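Local coordinates for protein tripartite terminase subunit 3 (Human herpesvirus 5, PDB 3N4P) that forms the large subunit of the viral terminase, part of the motor that packages DNA into capsids, and carries a metal-dependent nuclease domain at its C-terminal end, at residues G81-V85 with A260-T265; H90-Y95 with G202-S207. All blocks are in the same frame, centred on the assembly; numbering follows the deposited sequence.

Overall arrangement
Both contacts lie in the C-terminal nuclease domain, of RNase H-like fold, and are built on one mixed sheet. Contact 1 lays helix 256-267 against strand 80-88, about 3 Å from the centre of the chain; contact 2 pairs the next strand, 91-100, with strand 204-211 at a more peripheral position, the two centres about 11 Å apart. Strands 80-88 and 91-100 are antiparallel neighbours, and the two sites touch where Ala-84 O accepts a probable hydrogen bond from Tyr-95 N. Both segments of contact 2 fall between those of contact 1 in the sequence. One contact thus covers the sheet beside the predicted nuclease residues, while the other extends it by a parallel strand, 204-211.

Contact 1. Residues G81-V85 with A260-T265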
loop_
_atom_site.group_PDB
_atom_site.type_symbol
_atom_site.label_atom_id
_atom_site.label_comp_id
_atom_site.label_asym_id
_atom_site.label_seq_id
_atom_site.Cartn_x
_atom_site.Cartn_y
_atom_site.Cartn_z
ATOM N N GLY B 81 0.710 22.563 -10.958
ATOM C CA GLY B 81 0.586 21.109 -10.697
ATOM C C GLY B 81 1.393 20.282 -11.691
ATOM O O GLY B 81 1.365 20.573 -12.851
ATOM N N VAL B 82 2.178 19.322 -11.206
ATOM C CA VAL B 82 2.932 18.323 -11.979
ATOM C C VAL B 82 2.574 16.915 -11.398
ATOM O O VAL B 82 2.501 16.744 -10.189
ATOM C CB VAL B 82 4.470 18.507 -11.862
ATOM C CG1 VAL B 82 5.220 17.783 -12.989
ATOM C CG2 VAL B 82 4.847 19.985 -11.858
ATOM N N ALA B 83 2.329 15.951 -12.279
ATOM C CA ALA B 83 2.104 14.577 -11.905
ATOM C C ALA B 83 2.784 13.654 -12.892
ATOM O O ALA B 83 2.842 13.899 -14.114
ATOM C CB ALA B 83 0.591 14.255 -11.855
ATOM N N ALA B 84 3.233 12.534 -12.337
ATOM C CA ALA B 84 3.964 11.529 -13.070
ATOM C C ALA B 84 3.396 10.176 -12.680
ATOM O O ALA B 84 3.499 9.786 -11.496
ATOM C CB ALA B 84 5.461 11.618 -12.717
ATOM N N VAL B 85 2.822 9.488 -13.692
ATOM C CA VAL B 85 2.140 8.194 -13.596
ATOM C C VAL B 85 2.580 7.137 -14.635
ATOM O O VAL B 85 3.110 7.473 -15.699
ATOM C CB VAL B 85 0.606 8.352 -13.651
ATOM C CG1 VAL B 85 0.134 9.555 -12.794
ATOM C CG2 VAL B 85 0.205 8.580 -15.024
ATOM N N ALA B 260 -3.859 17.741 -12.509
ATOM C CA ALA B 260 -2.676 17.192 -13.142
ATOM C C ALA B 260 -2.650 15.668 -13.086
ATOM O O ALA B 260 -2.239 15.027 -14.040
ATOM C CB ALA B 260 -1.439 17.770 -12.578
ATOM N N VAL B 261 -3.085 15.084 -11.983
ATOM C CA VAL B 261 -3.150 13.640 -11.910
ATOM C C VAL B 261 -4.270 13.135 -12.859
ATOM O O VAL B 261 -4.095 12.204 -13.597
ATOM C CB VAL B 261 -3.465 13.233 -10.431
ATOM C CG1 VAL B 261 -3.879 11.727 -10.288
ATOM C CG2 VAL B 261 -2.282 13.647 -9.538
ATOM N N ILE B 262 -5.427 13.757 -12.825
ATOM C CA ILE B 262 -6.506 13.354 -13.708
ATOM C C ILE B 262 -6.023 13.303 -15.194
ATOM O O ILE B 262 -6.310 12.364 -15.902
ATOM C CB ILE B 262 -7.721 14.281 -13.484
ATOM C CG1 ILE B 262 -8.302 14.015 -12.094
ATOM C CG2 ILE B 262 -8.823 14.068 -14.547
ATOM C CD1 ILE B 262 -9.400 14.918 -11.676
ATOM N N MET B 263 -5.200 14.258 -15.610
ATOM C CA MET B 263 -4.821 14.374 -16.999
ATOM C C MET B 263 -3.666 13.447 -17.340
ATOM O O MET B 263 -3.680 12.811 -18.381
ATOM C CB MET B 263 -4.490 15.816 -17.350
ATOM C CG MET B 263 -5.618 16.756 -17.219
ATOM S SD MET B 263 -7.125 16.284 -18.213
ATOM C CE MET B 263 -8.202 17.457 -17.394
ATOM N N ALA B 264 -2.681 13.332 -16.472
ATOM C CA ALA B 264 -1.650 12.347 -16.763
ATOM C C ALA B 264 -2.297 10.966 -16.922
ATOM O O ALA B 264 -1.946 10.227 -17.844
ATOM C CB ALA B 264 -0.552 12.339 -15.690
ATOM N N THR B 265 -3.223 10.611 -16.040
ATOM C CA THR B 265 -3.852 9.284 -16.117
ATOM C C THR B 265 -4.643 9.122 -17.416
ATOM O O THR B 265 -4.500 8.121 -18.106
ATOM C CB THR B 265 -4.706 8.967 -14.847
ATOM O OG1 THR B 265 -5.773 9.920 -14.701
ATOM C CG2 THR B 265 -3.835 9.068 -13.608
#
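Ala-83 is the central bump of this contact: its CB projects from the strand into a shallow hollow on the helix bordered by Ala-260, Val-261 and Ala-264. CB of Ala-83 lies 3.7 Å from CG2 of Val-261 and the same distance from the carbonyl O of Ala-260, with the methyls of Ala-260 and Ala-264 a little farther off. The helix answers with small knobs one turn apart. CB of Ala-260 settles over the backbone of Gly-81, 3.9 Å from its carbonyl C, where the lack of a side chain leaves room for the methyl. CB of Ala-264 fits between Ala-83 and Val-85, and CG2 of Val-85 comes within 3.9 Å of it.

At the far end both branches of Val-85 touch the Ala-264 methyl, and CG1, anti to the carbonyl carbon (chi1 -42°), goes on to CG2 of Thr-265, the two side chains crossing at about a right angle. Glycine and alanine on the facing ridges let the axes approach to 7.3 Å, their directions 38° apart. Val-82 and Ala-84 point from the other face of the strand and pack on Met-120 of helix 109-127, so the sheet is covered by helices on both faces; on the side of helix 256-267 away from the strand, Ile-262 and Met-263 pack against helix 187-200. Gly-81 also lies about 5 Å from the side chain of Asp-256, a predicted nuclease residue, and about 6 Å from that of Asp-68, also predicted and seen to bind magnesium. The junction is apolar, without hydrogen bonds between its segments: Thr-265 keeps OG1 near the Val-261 and Ile-262 carbonyls of its own helix, leaving its methyl to face Val-85.

Contact 2. Residues H90-Y95 with G202-S207; sequences HQFLIY and GYIKAS
The edge of the Tyr-203 ring is turned to the face of the His-90 imidazole in a T-shaped pair, planes at 78° and centroids 5.3 Å apart. Between the two rings the closest atoms are CE2 of Tyr-203 and CD2 of His-90, at 3.7 Å, while CD2 of Tyr-203 brings that same ring edge to 3.4 Å from His-90 O. Beside it Gln-91 NE2 donates to Gly-202 O at 3.3 Å, with the acceptor close to the amide plane; the extended chain beyond CG runs alongside Lys-205 in the same direction.

Between strands 91-95 and 204-207 a parallel ladder takes over, joining strand 204-211 to the mixed sheet of the RNase H-like nuclease fold. Phe-92 receives Lys-205 N at its O and gives its own N to Tyr-203 O, and Ile-94 N reaches Lys-205 O at 2.7 Å. Ile-94 O is then a bifurcated acceptor, taking Ser-207 OG at 3.0 Å and Ser-207 N at 3.3 Å from one face of the carbonyl plane; chi1 of 61° sets OG between the serine's backbone N and carbonyl carbon for this. On the face holding Ile-94 and Ile-204, CD1 of the first meets CG2 of the second at 4.1 Å, and Phe-43 of helix 37-45 packs on both.

Farther out, Tyr-48 OH holds Gln-91 OE1 and Leu-46 O takes Lys-205 NZ. Gly-202, at positive phi, is the C-prime residue of the Schellman motif ending helix 187-200; residues 202-205 belong to the region 185-205 required for interaction with UL56 and for DNA packaging.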
loop_
_atom_site.group_PDB
_atom_site.type_symbol
_atom_site.label_atom_id
_atom_site.label_comp_id
_atom_site.label_asym_id
_atom_site.label_seq_id
_atom_site.Cartn_x
_atom_site.Cartn_y
_atom_site.Cartn_z
ATOM N N HIS B 90 -3.516 -3.685 -14.730
ATOM C CA HIS B 90 -4.655 -2.837 -15.061
ATOM C C HIS B 90 -4.767 -1.529 -14.212
ATOM O O HIS B 90 -5.698 -0.753 -14.399
ATOM C CB HIS B 90 -5.958 -3.691 -15.031
ATOM C CG HIS B 90 -6.279 -4.266 -13.682
ATOM N ND1 HIS B 90 -5.372 -4.286 -12.637
ATOM C CD2 HIS B 90 -7.423 -4.809 -13.189
ATOM C CE1 HIS B 90 -5.948 -4.795 -11.559
ATOM N NE2 HIS B 90 -7.196 -5.115 -11.862
ATOM N N GLN B 91 -3.793 -1.244 -13.337
ATOM C CA GLN B 91 -3.812 -0.037 -12.487
ATOM C C GLN B 91 -2.868 1.022 -12.981
ATOM O O GLN B 91 -2.055 0.792 -13.882
ATOM C CB GLN B 91 -3.499 -0.393 -11.040
ATOM C CG GLN B 91 -4.588 -1.396 -10.449
ATOM C CD GLN B 91 -4.175 -1.987 -9.118
ATOM O OE1 GLN B 91 -3.186 -2.695 -9.043
ATOM N NE2 GLN B 91 -4.926 -1.704 -8.071
ATOM N N PHE B 92 -2.991 2.193 -12.367
ATOM C CA PHE B 92 -2.141 3.344 -12.635
ATOM C C PHE B 92 -1.583 3.847 -11.373
ATOM O O PHE B 92 -2.317 4.085 -10.394
ATOM C CB PHE B 92 -2.980 4.387 -13.338
ATOM C CG PHE B 92 -3.759 3.781 -14.496
ATOM C CD1 PHE B 92 -3.152 3.603 -15.740
ATOM C CD2 PHE B 92 -5.054 3.324 -14.309
ATOM C CE1 PHE B 92 -3.844 3.000 -16.833
ATOM C CE2 PHE B 92 -5.772 2.692 -15.388
ATOM C CZ PHE B 92 -5.134 2.549 -16.669
ATOM N N LEU B 93 -0.272 4.004 -11.407
ATOM C CA LEU B 93 0.536 4.261 -10.252
ATOM C C LEU B 93 1.075 5.694 -10.251
ATOM O O LEU B 93 1.573 6.147 -11.263
ATOM C CB LEU B 93 1.696 3.312 -10.375
ATOM C CG LEU B 93 2.077 2.534 -9.151
ATOM C CD1 LEU B 93 1.605 1.170 -9.516
ATOM C CD2 LEU B 93 3.525 2.506 -9.070
ATOM N N ILE B 94 0.974 6.429 -9.144
ATOM C CA ILE B 94 1.422 7.840 -9.153
ATOM C C ILE B 94 2.836 7.809 -8.626
ATOM O O ILE B 94 3.055 7.383 -7.472
ATOM C CB ILE B 94 0.552 8.736 -8.259
ATOM C CG1 ILE B 94 -0.848 8.792 -8.812
ATOM C CG2 ILE B 94 1.117 10.214 -8.130
ATOM C CD1 ILE B 94 -1.734 9.205 -7.717
ATOM N N TYR B 95 3.791 8.184 -9.498
ATOM C CA TYR B 95 5.191 8.176 -9.136
ATOM C C TYR B 95 5.708 9.493 -8.551
ATOM O O TYR B 95 6.727 9.520 -7.834
ATOM C CB TYR B 95 6.047 7.837 -10.391
ATOM C CG TYR B 95 5.912 6.346 -10.859
ATOM C CD1 TYR B 95 6.295 5.296 -10.023
ATOM C CD2 TYR B 95 5.364 6.024 -12.099
ATOM C CE1 TYR B 95 6.199 3.972 -10.430
ATOM C CE2 TYR B 95 5.264 4.693 -12.561
ATOM C CZ TYR B 95 5.693 3.681 -11.718
ATOM O OH TYR B 95 5.602 2.378 -12.116
ATOM N N GLY B 202 -10.791 1.443 -7.356
ATOM C CA GLY B 202 -9.507 0.899 -6.953
ATOM C C GLY B 202 -8.428 0.995 -8.035
ATOM O O GLY B 202 -7.299 0.519 -7.847
ATOM N N TYR B 203 -8.683 1.700 -9.126
ATOM C CA TYR B 203 -7.669 1.696 -10.202
ATOM C C TYR B 203 -6.504 2.658 -10.116
ATOM O O TYR B 203 -5.557 2.563 -10.946
ATOM C CB TYR B 203 -8.347 1.834 -11.562
ATOM C CG TYR B 203 -9.133 0.591 -11.910
ATOM C CD1 TYR B 203 -10.442 0.440 -11.553
ATOM C CD2 TYR B 203 -8.513 -0.456 -12.539
ATOM C CE1 TYR B 203 -11.147 -0.745 -11.864
ATOM C CE2 TYR B 203 -9.181 -1.605 -12.877
ATOM C CZ TYR B 203 -10.482 -1.748 -12.534
ATOM O OH TYR B 203 -11.077 -2.924 -12.861
ATOM N N ILE B 204 -6.602 3.612 -9.195
ATOM C CA ILE B 204 -5.635 4.712 -9.044
ATOM C C ILE B 204 -4.876 4.518 -7.748
ATOM O O ILE B 204 -5.455 4.592 -6.690
ATOM C CB ILE B 204 -6.289 6.108 -8.948
ATOM C CG1 ILE B 204 -7.358 6.342 -10.024
ATOM C CG2 ILE B 204 -5.115 7.308 -8.944
ATOM C CD1 ILE B 204 -6.797 6.441 -11.493
ATOM N N LYS B 205 -3.545 4.375 -7.832
ATOM C CA LYS B 205 -2.780 4.019 -6.647
ATOM C C LYS B 205 -1.544 4.877 -6.606
ATOM O O LYS B 205 -1.066 5.364 -7.654
ATOM C CB LYS B 205 -2.425 2.532 -6.682
ATOM C CG LYS B 205 -3.655 1.587 -6.295
ATOM C CD LYS B 205 -3.581 1.304 -4.811
ATOM C CE LYS B 205 -4.772 0.605 -4.257
ATOM N NZ LYS B 205 -4.955 1.166 -2.921
ATOM N N ALA B 206 -1.048 5.083 -5.389
ATOM C CA ALA B 206 0.180 5.817 -5.134
ATOM C C ALA B 206 1.201 4.757 -4.889
ATOM O O ALA B 206 0.871 3.640 -4.474
ATOM C CB ALA B 206 0.027 6.600 -3.912
ATOM N N SER B 207 2.457 5.101 -5.170
ATOM C CA SER B 207 3.568 4.234 -4.831
ATOM C C SER B 207 4.139 4.711 -3.486
ATOM O O SER B 207 4.026 5.918 -3.185
ATOM C CB SER B 207 4.638 4.360 -5.928
ATOM O OG SER B 207 5.042 5.673 -5.951
#